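Local coordinates for signal transduction protein PmrD (Escherichia coli, PDB 4HN7), which binds the phosphorylated response regulator BasR to mediate induction of BasR-activated genes, which gives some natural isolates resistance to polymyxin, at residues K6-C10 and W77-C81; V42-L46 and C55-E59. All coordinates share one frame. Residues are numbered along the deposited sequence.

Contact 1. Residues K6-C10 and W77-C81; sequences KKSCC and WERQC
A disulfide and a tryptophan ring join strand 3-9 to helix 74-84 at the surface. Their local axes run 28° from parallel, 10.3 Å apart at closest. Lys7 to Cys9 are extended, whereas Lys6 has near-helical angles (phi/psi -88/-28), as at the first position of a classic beta bulge in which Lys6 and Lys7 both face Met20. Lys7 and Cys9 point toward the helix and Ser8 away. One helical turn separates Trp77 from Cys81, so both reach the strand; Cys81 N is hydrogen-bonded to Trp77 O at 2.7 Å. Cys9 (chi1 -148°) and Cys81 (chi1 m) meet SG to SG at 2.1 Å, with a wide chi3 of 150°, far from the usual ±90°, and CA atoms 6.3 Å apart. This crosslink ties the C-terminal helix to the first strand of the six-stranded antiparallel barrel. Trp77 (chi1 -149°, chi2 57°) lays its indole beside the strand. Lys7, chi1 m with chi2 and chi3 both t and chi4 m, runs over one ring face: Lys7 CD stands 3.9 Å from the centroid of the Trp77 six-membered ring in a CH-pi contact, and Lys7 NZ, 4.5 Å from it, is an off-centre cation-pi partner. Ser8 O lies at the ring edge, 3.8 Å from Trp77 CH2. Cys9 CB is 3.9 Å from Trp77 CZ2, and Cys9 SG, across the ring plane from Lys7, sits obliquely 4.7 Å from the centroid in a sulfur-aromatic contact.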
loop_
_atom_site.group_PDB
_atom_site.type_symbol
_atom_site.label_atom_id
_atom_site.label_comp_id
_atom_site.label_asym_id
_atom_site.label_seq_id
_atom_site.Cartn_x
_atom_site.Cartn_y
_atom_site.Cartn_z
ATOM N N LYS A 6 -7.909 -18.762 1.376
ATOM C CA LYS A 6 -8.924 -19.807 1.547
ATOM C C LYS A 6 -9.754 -19.632 2.789
ATOM O O LYS A 6 -10.864 -20.088 2.797
ATOM C CB LYS A 6 -8.306 -21.192 1.595
ATOM C CG LYS A 6 -7.870 -21.761 0.237
ATOM C CD LYS A 6 -9.057 -22.031 -0.674
ATOM C CE LYS A 6 -9.137 -23.503 -1.081
ATOM N NZ LYS A 6 -10.556 -23.959 -1.276
ATOM N N LYS A 7 -9.224 -19.006 3.830
ATOM C CA LYS A 7 -9.941 -18.787 5.080
ATOM C C LYS A 7 -9.368 -17.605 5.750
ATOM O O LYS A 7 -8.188 -17.461 5.720
ATOM C CB LYS A 7 -9.695 -19.888 6.085
ATOM C CG LYS A 7 -9.985 -21.311 5.669
ATOM C CD LYS A 7 -9.101 -22.231 6.506
ATOM C CE LYS A 7 -9.512 -23.691 6.437
ATOM N NZ LYS A 7 -10.512 -24.006 7.496
ATOM N N SER A 8 -10.201 -16.833 6.444
ATOM C CA SER A 8 -9.844 -15.596 7.190
ATOM C C SER A 8 -10.353 -15.646 8.646
ATOM O O SER A 8 -11.218 -16.437 9.005
ATOM C CB SER A 8 -10.380 -14.340 6.474
ATOM O OG SER A 8 -10.167 -13.157 7.215
ATOM N N CYS A 9 -9.778 -14.799 9.475
ATOM C CA CYS A 9 -9.826 -14.927 10.929
ATOM C C CYS A 9 -9.333 -13.574 11.425
ATOM O O CYS A 9 -8.335 -13.034 10.927
ATOM C CB CYS A 9 -8.887 -16.053 11.404
ATOM S SG CYS A 9 -9.402 -16.977 12.894
ATOM N N CYS A 10 -10.029 -13.020 12.402
ATOM C CA CYS A 10 -10.002 -11.583 12.592
ATOM C C CYS A 10 -9.366 -11.199 13.914
ATOM O O CYS A 10 -9.019 -12.063 14.746
ATOM C CB CYS A 10 -11.429 -11.032 12.479
ATOM S SG CYS A 10 -12.703 -12.194 13.054
ATOM N N TRP A 77 -4.115 -23.994 12.712
ATOM C CA TRP A 77 -5.069 -22.954 12.415
ATOM C C TRP A 77 -5.772 -22.599 13.733
ATOM O O TRP A 77 -5.793 -21.438 14.110
ATOM C CB TRP A 77 -6.013 -23.276 11.214
ATOM C CG TRP A 77 -6.384 -22.003 10.515
ATOM C CD1 TRP A 77 -5.526 -21.054 9.961
ATOM C CD2 TRP A 77 -7.662 -21.486 10.379
ATOM N NE1 TRP A 77 -6.227 -19.981 9.492
ATOM C CE2 TRP A 77 -7.545 -20.219 9.739
ATOM C CE3 TRP A 77 -8.906 -21.954 10.726
ATOM C CZ2 TRP A 77 -8.620 -19.452 9.445
ATOM C CZ3 TRP A 77 -9.994 -21.182 10.439
ATOM C CH2 TRP A 77 -9.850 -19.944 9.794
ATOM N N GLU A 78 -6.261 -23.571 14.499
ATOM C CA GLU A 78 -6.891 -23.204 15.774
ATOM C C GLU A 78 -5.901 -22.674 16.800
ATOM O O GLU A 78 -6.185 -21.690 17.453
ATOM C CB GLU A 78 -7.769 -24.296 16.367
ATOM C CG GLU A 78 -8.835 -23.726 17.327
ATOM C CD GLU A 78 -9.436 -22.359 16.910
ATOM O OE1 GLU A 78 -9.810 -22.179 15.727
ATOM O OE2 GLU A 78 -9.550 -21.446 17.769
ATOM N N ARG A 79 -4.728 -23.263 16.925
ATOM C CA ARG A 79 -3.655 -22.583 17.662
ATOM C C ARG A 79 -3.507 -21.085 17.315
ATOM O O ARG A 79 -3.218 -20.273 18.195
ATOM C CB ARG A 79 -2.316 -23.259 17.391
ATOM C CG ARG A 79 -1.979 -24.418 18.316
ATOM C CD ARG A 79 -0.528 -24.873 18.148
ATOM N NE ARG A 79 0.440 -23.804 18.439
ATOM C CZ ARG A 79 1.079 -23.611 19.600
ATOM N NH1 ARG A 79 0.896 -24.409 20.659
ATOM N NH2 ARG A 79 1.926 -22.595 19.704
ATOM N N GLN A 80 -3.680 -20.735 16.033
ATOM C CA GLN A 80 -3.398 -19.375 15.503
ATOM C C GLN A 80 -4.601 -18.425 15.478
ATOM O O GLN A 80 -4.442 -17.195 15.561
ATOM C CB GLN A 80 -2.830 -19.493 14.097
ATOM C CG GLN A 80 -1.335 -19.497 14.075
ATOM C CD GLN A 80 -0.819 -18.213 14.678
ATOM O OE1 GLN A 80 -1.221 -17.108 14.283
ATOM N NE2 GLN A 80 0.048 -18.344 15.660
ATOM N N CYS A 81 -5.796 -19.009 15.347
ATOM C CA CYS A 81 -7.063 -18.303 15.539
ATOM C C CYS A 81 -7.377 -18.035 17.034
ATOM O O CYS A 81 -8.406 -17.420 17.353
ATOM C CB CYS A 81 -8.210 -19.061 14.840
ATOM S SG CYS A 81 -8.338 -18.737 13.033
#

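Contact 2. Residues V42-L46 and C55-E59; sequences VGDLL and CINRE
The open end of the beta hairpin formed by strands 45-50 and 53-56 of the barrel lies here, where both strands pass into loops. The strands are antiparallel. Leu46 and Ile56 form a non-hydrogen-bonded pair with CA atoms 4.8 Å apart, and Leu45 lies across from Asn57 at the same CA spacing. On the first segment, Gly43 has positive phi (84/1) and the chain is extended from Asp44 onward.

Cys55, extended at -120/163, directs its side chain away from the first segment, while its carbonyl O receives a CA-H...O contact from Leu46 CA at 3.2 Å. Ile56 (chi1 m, chi2 t) shares a sheet face with Leu46 (chi1 m, chi2 t). Ile56 CG1 packs 3.8 Å from Leu46 CD2, and both side chains also touch Val64 of strand 63-71. Ile56 CA approaches Leu45 O at 3.4 Å. A type I' turn spans Ile56 to Glu59, closed by Glu59 N to Ile56 O at 2.9 Å, with Asn57 (55/41) and Arg58 (60/21) in the left-handed region. Asn57 binds Leu45 twice: its N donates to Leu45 O at 2.6 Å, and its OD1, placed by chi1 m, accepts from Leu45 N at 3.0 Å, the side chain thus standing in for a backbone acceptor. Asn57 ND2 adds a weak hydrogen bond to Asp44 OD2 at 3.4 Å; Asp44 OD1 is held by Lys41 N. Arg58 forms a salt bridge with Glu2, and its CD rests 3.8 Å from Leu45 CD2.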
loop_
_atom_site.group_PDB
_atom_site.type_symbol
_atom_site.label_atom_id
_atom_site.label_comp_id
_atom_site.label_asym_id
_atom_site.label_seq_id
_atom_site.Cartn_x
_atom_site.Cartn_y
_atom_site.Cartn_z
ATOM N N VAL A 42 -12.072 -13.952 1.927
ATOM C CA VAL A 42 -11.809 -15.182 1.238
ATOM C C VAL A 42 -12.168 -15.004 -0.226
ATOM O O VAL A 42 -13.075 -14.233 -0.579
ATOM C CB VAL A 42 -12.407 -16.440 1.942
ATOM C CG1 VAL A 42 -13.228 -16.050 3.118
ATOM C CG2 VAL A 42 -13.201 -17.308 1.021
ATOM N N GLY A 43 -11.365 -15.699 -1.049
ATOM C CA GLY A 43 -11.398 -15.651 -2.497
ATOM C C GLY A 43 -10.605 -14.499 -3.055
ATOM O O GLY A 43 -10.604 -14.322 -4.264
ATOM N N ASP A 44 -9.961 -13.701 -2.195
ATOM C CA ASP A 44 -8.951 -12.743 -2.617
ATOM C C ASP A 44 -7.605 -13.366 -3.041
ATOM O O ASP A 44 -7.180 -14.453 -2.629
ATOM C CB ASP A 44 -8.745 -11.672 -1.577
ATOM C CG ASP A 44 -9.946 -10.728 -1.472
ATOM O OD1 ASP A 44 -9.952 -9.783 -0.641
ATOM O OD2 ASP A 44 -10.912 -10.930 -2.229
ATOM N N LEU A 45 -6.983 -12.666 -3.975
ATOM C CA LEU A 45 -5.681 -12.990 -4.464
ATOM C C LEU A 45 -4.704 -12.014 -3.787
ATOM O O LEU A 45 -4.921 -10.806 -3.791
ATOM C CB LEU A 45 -5.629 -12.742 -5.965
ATOM C CG LEU A 45 -4.328 -12.918 -6.732
ATOM C CD1 LEU A 45 -4.081 -14.363 -6.929
ATOM C CD2 LEU A 45 -4.406 -12.250 -8.078
ATOM N N LEU A 46 -3.603 -12.547 -3.270
ATOM C CA LEU A 46 -2.468 -11.724 -2.824
ATOM C C LEU A 46 -1.267 -11.909 -3.718
ATOM O O LEU A 46 -0.812 -13.015 -3.871
ATOM C CB LEU A 46 -2.056 -12.117 -1.421
ATOM C CG LEU A 46 -3.163 -11.938 -0.412
ATOM C CD1 LEU A 46 -2.721 -12.686 0.802
ATOM C CD2 LEU A 46 -3.402 -10.482 -0.099
ATOM N N CYS A 55 -0.075 -7.245 -2.541
ATOM C CA CYS A 55 -1.241 -6.447 -2.754
ATOM C C CYS A 55 -2.437 -7.377 -2.898
ATOM O O CYS A 55 -2.288 -8.563 -3.127
ATOM C CB CYS A 55 -1.047 -5.501 -3.934
ATOM S SG CYS A 55 -0.537 -6.204 -5.507
ATOM N N ILE A 56 -3.623 -6.819 -2.747
ATOM C CA ILE A 56 -4.869 -7.563 -2.740
ATOM C C ILE A 56 -5.498 -7.403 -4.108
ATOM O O ILE A 56 -5.751 -6.285 -4.558
ATOM C CB ILE A 56 -5.805 -7.039 -1.608
ATOM C CG1 ILE A 56 -5.089 -7.090 -0.242
ATOM C CG2 ILE A 56 -7.099 -7.856 -1.525
ATOM C CD1 ILE A 56 -5.585 -6.039 0.732
ATOM N N ASN A 57 -5.728 -8.511 -4.790
ATOM C CA ASN A 57 -6.453 -8.497 -6.101
ATOM C C ASN A 57 -5.775 -7.540 -7.085
ATOM O O ASN A 57 -6.397 -6.761 -7.820
ATOM C CB ASN A 57 -7.897 -8.100 -5.908
ATOM C CG ASN A 57 -8.669 -9.089 -5.120
ATOM O OD1 ASN A 57 -8.391 -10.287 -5.129
ATOM N ND2 ASN A 57 -9.642 -8.594 -4.407
ATOM N N ARG A 58 -4.464 -7.607 -7.052
ATOM C CA ARG A 58 -3.611 -6.915 -7.937
ATOM C C ARG A 58 -3.779 -5.431 -7.863
ATOM O O ARG A 58 -3.357 -4.739 -8.764
ATOM C CB ARG A 58 -3.783 -7.485 -9.325
ATOM C CG ARG A 58 -2.698 -8.498 -9.626
ATOM C CD ARG A 58 -3.089 -9.634 -10.540
ATOM N NE ARG A 58 -2.239 -9.610 -11.739
ATOM C CZ ARG A 58 -0.943 -9.902 -11.786
ATOM N NH1 ARG A 58 -0.287 -10.283 -10.689
ATOM N NH2 ARG A 58 -0.307 -9.818 -12.958
ATOM N N GLU A 59 -4.330 -4.932 -6.758
ATOM C CA GLU A 59 -4.387 -3.503 -6.501
ATOM C C GLU A 59 -3.204 -3.048 -5.692
ATOM O O GLU A 59 -3.236 -3.159 -4.501
ATOM C CB GLU A 59 -5.619 -3.185 -5.703
ATOM C CG GLU A 59 -6.868 -3.398 -6.491
ATOM C CD GLU A 59 -8.049 -2.878 -5.754
ATOM O OE1 GLU A 59 -8.834 -3.725 -5.246
ATOM O OE2 GLU A 59 -8.137 -1.628 -5.656
#

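How the contacts relate
Contacts 1 and 2 lie on opposite sides of the chain's centre, with their own centres about 17 Å apart, yet they share one sheet. Strand 3-9, which carries the 6-10 side of contact 1, is next to strand 45-50 in the closed barrel; Gly43 and Asp44 are backbone hydrogen-bonded with Val5, and Leu46 with Trp3, on the same strand ahead of residue 6. The two contacts touch directly by packing, Lys6 O lying 4.0 Å from Val42 CG2. In sequence, contact 2 is nested within the loop that contact 1 closes: contact 1 brings together the two ends of the chain, whereas contact 2 joins strands close in sequence.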